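Local coordinates for reticulocyte binding protein (Streptococcus agalactiae COH1, PDB 3FAX) that probably hydrolyses alpha-1,6 linkages in alpha-glucans as a pullulanase-type enzyme, at residues Tyr569-Asp574 / Phe616-Gln621. Sequence-based numbering, arbitrary orientation.
Sequences YIAAHD and FIHSGQ. With GLC (alpha-D-glucopyranose), chain B.
His618 lays one face of its imidazole against the backbone of the loop 569-574. The carbonyl O of Ala572 sits over the ring centre, 3.1 Å above the plane. Ala572 O lies 3.3 Å from His618 ND1, but the angle is poor, so this is packing rather than a hydrogen bond. CG of His618 lies anti to the backbone N (chi1 175°), which carries the ring out to the loop. The carbonyl O of Ala571 instead meets the edge of the Phe616 ring, near its plane, 3.6 Å from CE2. CB of Tyr569 packs on Phe616 CD2 at 3.7 Å, while the Tyr569 hydroxyl is hydrogen-bonded to Arg521 NH1. Gln621 crosses Ile570 at about a right angle. Gln621 NE2 lies 3.5 Å from Ile570 CG1 and is hydrogen-bonded to Asn605 OD1. Gln621 OE1 accepts from His618 N, 55° out of the carbonyl plane, and from a water. That water also accepts from Ile570 N and donates to Phe616 O. Loop 569-574 follows strand 566-568, and 616-621 ends strand 614-618; these are the last two strands of the closed parallel barrel, the fold of alpha-amylase catalytic domains. Asp574 OD2 accepts a weak hydrogen bond from O3 of a bound glucose. The buried polar link between the segments therefore runs through water.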
loop_
_atom_site.group_PDB
_atom_site.type_symbol
_atom_site.label_atom_id
_atom_site.label_comp_id
_atom_site.label_asym_id
_atom_site.label_seq_id
_atom_site.Cartn_x
_atom_site.Cartn_y
_atom_site.Cartn_z
ATOM N N TYR A 569 -10.447 10.117 1.271
ATOM C CA TYR A 569 -10.995 8.954 1.964
ATOM C C TYR A 569 -11.433 9.222 3.409
ATOM O O TYR A 569 -11.000 10.190 4.047
ATOM C CB TYR A 569 -10.002 7.784 1.905
ATOM C CG TYR A 569 -8.938 7.730 2.998
ATOM C CD1 TYR A 569 -8.182 8.841 3.336
ATOM C CD2 TYR A 569 -8.665 6.540 3.654
ATOM C CE1 TYR A 569 -7.202 8.771 4.316
ATOM C CE2 TYR A 569 -7.699 6.460 4.622
ATOM C CZ TYR A 569 -6.965 7.573 4.951
ATOM O OH TYR A 569 -6.005 7.471 5.926
ATOM N N ILE A 570 -12.317 8.355 3.895
ATOM C CA ILE A 570 -12.773 8.372 5.285
ATOM C C ILE A 570 -12.629 6.998 5.961
ATOM O O ILE A 570 -12.708 6.899 7.190
ATOM C CB ILE A 570 -14.235 8.871 5.403
ATOM C CG1 ILE A 570 -15.152 8.165 4.400
ATOM C CG2 ILE A 570 -14.298 10.367 5.203
ATOM C CD1 ILE A 570 -16.620 8.560 4.512
ATOM N N ALA A 571 -12.416 5.947 5.163
ATOM C CA ALA A 571 -12.165 4.611 5.687
ATOM C C ALA A 571 -11.193 3.855 4.804
ATOM O O ALA A 571 -11.072 4.129 3.619
ATOM C CB ALA A 571 -13.453 3.844 5.805
ATOM N N ALA A 572 -10.497 2.899 5.398
ATOM C CA ALA A 572 -9.602 2.015 4.667
ATOM C C ALA A 572 -9.628 0.679 5.395
ATOM O O ALA A 572 -10.462 0.474 6.275
ATOM C CB ALA A 572 -8.184 2.594 4.623
ATOM N N HIS A 573 -8.740 -0.233 5.022
ATOM C CA HIS A 573 -8.598 -1.471 5.767
ATOM C C HIS A 573 -8.048 -1.190 7.175
ATOM O O HIS A 573 -8.337 -1.931 8.106
ATOM C CB HIS A 573 -7.681 -2.447 5.024
ATOM C CG HIS A 573 -6.260 -1.980 4.932
ATOM N ND1 HIS A 573 -5.774 -1.285 3.844
ATOM C CD2 HIS A 573 -5.228 -2.086 5.805
ATOM C CE1 HIS A 573 -4.502 -0.996 4.046
ATOM N NE2 HIS A 573 -4.145 -1.472 5.226
ATOM N N ASP A 574 -7.247 -0.133 7.322
ATOM C CA ASP A 574 -6.687 0.247 8.629
ATOM C C ASP A 574 -7.746 0.886 9.504
ATOM O O ASP A 574 -8.681 1.507 8.994
ATOM C CB ASP A 574 -5.530 1.249 8.472
ATOM C CG ASP A 574 -4.194 0.583 8.152
ATOM O OD1 ASP A 574 -4.056 -0.651 8.318
ATOM O OD2 ASP A 574 -3.261 1.313 7.741
ATOM N N PHE A 616 -11.737 7.437 -3.116
ATOM C CA PHE A 616 -11.333 6.152 -2.544
ATOM C C PHE A 616 -12.436 5.622 -1.650
ATOM O O PHE A 616 -12.980 6.359 -0.827
ATOM C CB PHE A 616 -10.065 6.327 -1.713
ATOM C CG PHE A 616 -9.491 5.040 -1.190
ATOM C CD1 PHE A 616 -8.548 4.330 -1.927
ATOM C CD2 PHE A 616 -9.882 4.540 0.049
ATOM C CE1 PHE A 616 -8.014 3.152 -1.438
ATOM C CE2 PHE A 616 -9.349 3.364 0.541
ATOM C CZ PHE A 616 -8.417 2.671 -0.198
ATOM N N ILE A 617 -12.755 4.343 -1.808
ATOM C CA ILE A 617 -13.825 3.720 -1.044
ATOM C C ILE A 617 -13.323 2.401 -0.481
ATOM O O ILE A 617 -12.830 1.548 -1.218
ATOM C CB ILE A 617 -15.090 3.527 -1.916
ATOM C CG1 ILE A 617 -15.731 4.895 -2.177
ATOM C CG2 ILE A 617 -16.095 2.581 -1.244
ATOM C CD1 ILE A 617 -17.023 4.851 -2.983
ATOM N N HIS A 618 -13.423 2.249 0.833
ATOM C CA HIS A 618 -13.043 1.006 1.479
ATOM C C HIS A 618 -14.152 0.013 1.213
ATOM O O HIS A 618 -15.313 0.379 1.258
ATOM C CB HIS A 618 -12.853 1.207 2.982
ATOM C CG HIS A 618 -12.569 -0.061 3.725
ATOM N ND1 HIS A 618 -13.266 -0.435 4.852
ATOM C CD2 HIS A 618 -11.676 -1.052 3.489
ATOM C CE1 HIS A 618 -12.805 -1.594 5.289
ATOM N NE2 HIS A 618 -11.845 -1.994 4.476
ATOM N N SER A 619 -13.799 -1.234 0.913
ATOM C CA SER A 619 -14.811 -2.263 0.642
ATOM C C SER A 619 -15.659 -2.481 1.883
ATOM O O SER A 619 -15.135 -2.759 2.969
ATOM C CB SER A 619 -14.162 -3.585 0.217
ATOM O OG SER A 619 -15.113 -4.627 0.128
ATOM N N GLY A 620 -16.967 -2.339 1.715
ATOM C CA GLY A 620 -17.906 -2.445 2.822
ATOM C C GLY A 620 -18.413 -1.093 3.301
ATOM O O GLY A 620 -19.504 -0.997 3.870
ATOM N N GLN A 621 -17.613 -0.049 3.074
ATOM C CA GLN A 621 -18.012 1.324 3.351
ATOM C C GLN A 621 -19.315 1.666 2.634
ATOM O O GLN A 621 -20.073 2.514 3.099
ATOM C CB GLN A 621 -16.913 2.278 2.896
ATOM C CG GLN A 621 -17.110 3.744 3.249
ATOM C CD GLN A 621 -15.971 4.597 2.725
ATOM O OE1 GLN A 621 -14.799 4.214 2.828
ATOM N NE2 GLN A 621 -16.302 5.757 2.156
HETATM C C1 GLC B . -0.827 5.253 9.896
HETATM C C2 GLC B . -2.100 4.415 9.755
HETATM C C3 GLC B . -2.387 3.543 10.979
HETATM C C4 GLC B . -1.135 2.869 11.518
HETATM C C5 GLC B . -0.012 3.898 11.666
HETATM C C6 GLC B . 1.282 3.291 12.202
HETATM O O2 GLC B . -3.205 5.264 9.528
HETATM O O3 GLC B . -3.296 2.525 10.631
HETATM O O4 GLC B . -1.459 2.242 12.744
HETATM O O5 GLC B . 0.239 4.467 10.390
HETATM O O6 GLC B . 1.826 2.402 11.247
HETATM O O HOH W 1 -13.430 6.507 2.056
#